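Carbonic anhydrase (Porphyridium purpureum, PDB 1DDZ) probably catalyses the reversible hydration of carbon dioxide to hydrogencarbonate and a proton, as a zinc-dependent enzyme of the beta class. Local coordinates at residues A[196-199]-A[200-203]. Numbering follows the deposited sequence.
Sequences IVQD and AWDA
The indole of Trp-201 carries Val-197 over one face: methyl CG1 stands 3.5 Å from the centroid of the six-membered ring, only 6° off its normal, a CH-pi contact of i to i+4 type within helix 195-202. The anti placement of CG1 relative to the backbone N (chi1 178°) sets it over the ring, and the two side chains lie side by side. Gln-198 comes to the same ring obliquely, its NE2 3.7 Å from Trp-201 CE3 and the amide plane turned 83° from the indole. A bend at chi2 folds this amide back, yet its polar partners lie beyond the helix: NE2 donates to the carbonyls of Cys-192 and Ser-230, and OE1 accepts from the N-H of Asp-232. The indole N-H of Trp-201 is likewise used, on Leu-207 O. These bonds tie the helix, which follows helix 172-193 and precedes strand 208-214, to its surroundings. The helical ladder closes with Ala-203 N on Asp-199 O (2.9 Å). Asp-199 and Asp-202 share a water that donates 2.8 Å to Asp-199 OD1 and 2.8 Å to Asp-202 OD2. The helix thus presents a buried aromatic side and a more exposed acidic one, where, with Arg-144 of the second subunit packed against Asp-202, the bridging water probably eases repulsion between carboxylates whose oxygens OD1 of Asp-199 and OD2 of Asp-202 stay 4.9 Å apart.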
ATOM      1  N   ILE A 196     -13.886  -6.788  -4.766  1.00 13.01           N
ATOM      2  CA  ILE A 196     -13.759  -7.997  -5.574  1.00 12.84           C
ATOM      3  C   ILE A 196     -14.771  -9.081  -5.166  1.00 13.14           C
ATOM      4  O   ILE A 196     -15.546  -9.554  -5.993  1.00 10.66           O
ATOM      5  CB  ILE A 196     -12.309  -8.539  -5.480  1.00  8.45           C
ATOM      6  CG1 ILE A 196     -11.331  -7.475  -5.992  1.00  7.00           C
ATOM      7  CG2 ILE A 196     -12.186  -9.852  -6.214  1.00  7.00           C
ATOM      8  CD1 ILE A 196      -9.976  -7.546  -5.371  1.00  7.00           C
ATOM      9  N   VAL A 197     -14.781  -9.455  -3.886  1.00 13.49           N
ATOM     10  CA  VAL A 197     -15.718 -10.463  -3.418  1.00 11.72           C
ATOM     11  C   VAL A 197     -17.163  -9.920  -3.370  1.00 15.12           C
ATOM     12  O   VAL A 197     -18.112 -10.670  -3.638  1.00 14.99           O
ATOM     13  CB  VAL A 197     -15.285 -11.046  -2.085  1.00 11.65           C
ATOM     14  CG1 VAL A 197     -16.296 -12.063  -1.596  1.00  9.91           C
ATOM     15  CG2 VAL A 197     -13.928 -11.696  -2.225  1.00  7.00           C
ATOM     16  N   GLN A 198     -17.338  -8.630  -3.077  1.00 10.62           N
ATOM     17  CA  GLN A 198     -18.688  -8.057  -3.086  1.00 14.41           C
ATOM     18  C   GLN A 198     -19.253  -8.041  -4.523  1.00 14.63           C
ATOM     19  O   GLN A 198     -20.386  -8.448  -4.753  1.00 15.73           O
ATOM     20  CB  GLN A 198     -18.716  -6.649  -2.475  1.00 10.71           C
ATOM     21  CG  GLN A 198     -18.575  -6.645  -0.952  1.00  7.82           C
ATOM     22  CD  GLN A 198     -19.730  -7.358  -0.226  1.00 10.12           C
ATOM     23  OE1 GLN A 198     -20.860  -6.906  -0.260  1.00 16.05           O
ATOM     24  NE2 GLN A 198     -19.429  -8.447   0.466  1.00  7.00           N
ATOM     25  N   ASP A 199     -18.433  -7.670  -5.497  1.00 13.43           N
ATOM     26  CA  ASP A 199     -18.878  -7.659  -6.886  1.00 14.47           C
ATOM     27  C   ASP A 199     -19.227  -9.070  -7.354  1.00  9.38           C
ATOM     28  O   ASP A 199     -20.283  -9.307  -7.898  1.00 13.39           O
ATOM     29  CB  ASP A 199     -17.785  -7.083  -7.789  1.00 16.22           C
ATOM     30  CG  ASP A 199     -17.618  -5.603  -7.633  1.00 14.76           C
ATOM     31  OD1 ASP A 199     -18.566  -4.917  -7.193  1.00 18.96           O
ATOM     32  OD2 ASP A 199     -16.524  -5.126  -7.980  1.00 25.20           O
ATOM     33  N   ALA A 200     -18.340 -10.016  -7.096  1.00 10.77           N
ATOM     34  CA  ALA A 200     -18.556 -11.398  -7.484  1.00 11.86           C
ATOM     35  C   ALA A 200     -19.862 -11.905  -6.926  1.00 16.82           C
ATOM     36  O   ALA A 200     -20.667 -12.493  -7.653  1.00 22.30           O
ATOM     37  CB  ALA A 200     -17.411 -12.277  -6.997  1.00  9.95           C
ATOM     38  N   TRP A 201     -20.085 -11.673  -5.636  1.00 18.14           N
ATOM     39  CA  TRP A 201     -21.304 -12.126  -4.982  1.00 14.95           C
ATOM     40  C   TRP A 201     -22.534 -11.442  -5.541  1.00 14.82           C
ATOM     41  O   TRP A 201     -23.573 -12.080  -5.707  1.00 14.41           O
ATOM     42  CB  TRP A 201     -21.206 -11.931  -3.481  1.00 15.82           C
ATOM     43  CG  TRP A 201     -20.397 -12.979  -2.821  1.00  8.80           C
ATOM     44  CD1 TRP A 201     -19.995 -14.165  -3.366  1.00 10.36           C
ATOM     45  CD2 TRP A 201     -19.892 -12.954  -1.482  1.00  8.65           C
ATOM     46  NE1 TRP A 201     -19.274 -14.877  -2.447  1.00 10.96           N
ATOM     47  CE2 TRP A 201     -19.194 -14.158  -1.280  1.00  7.80           C
ATOM     48  CE3 TRP A 201     -19.964 -12.025  -0.432  1.00  7.00           C
ATOM     49  CZ2 TRP A 201     -18.558 -14.463  -0.059  1.00 10.65           C
ATOM     50  CZ3 TRP A 201     -19.332 -12.329   0.780  1.00  7.00           C
ATOM     51  CH2 TRP A 201     -18.639 -13.538   0.954  1.00  8.23           C
ATOM     52  N   ASP A 202     -22.416 -10.156  -5.864  1.00 17.90           N
ATOM     53  CA  ASP A 202     -23.534  -9.431  -6.461  1.00 22.07           C
ATOM     54  C   ASP A 202     -23.865 -10.061  -7.839  1.00 26.63           C
ATOM     55  O   ASP A 202     -25.034 -10.140  -8.233  1.00 29.11           O
ATOM     56  CB  ASP A 202     -23.224  -7.929  -6.618  1.00 22.17           C
ATOM     57  CG  ASP A 202     -23.298  -7.161  -5.302  1.00 27.56           C
ATOM     58  OD1 ASP A 202     -23.658  -7.762  -4.259  1.00 34.00           O
ATOM     59  OD2 ASP A 202     -22.988  -5.947  -5.305  1.00 24.59           O
ATOM     60  N   ALA A 203     -22.842 -10.527  -8.554  1.00 27.27           N
ATOM     61  CA  ALA A 203     -23.026 -11.153  -9.861  1.00 27.83           C
ATOM     62  C   ALA A 203     -23.387 -12.629  -9.725  1.00 30.50           C
ATOM     63  O   ALA A 203     -23.403 -13.366 -10.709  1.00 33.13           O
ATOM     64  CB  ALA A 203     -21.771 -11.002 -10.692  1.00 29.49           C
TER
HETATM   65  O   HOH W   1     -20.295  -5.224  -4.997  1.00 25.92           O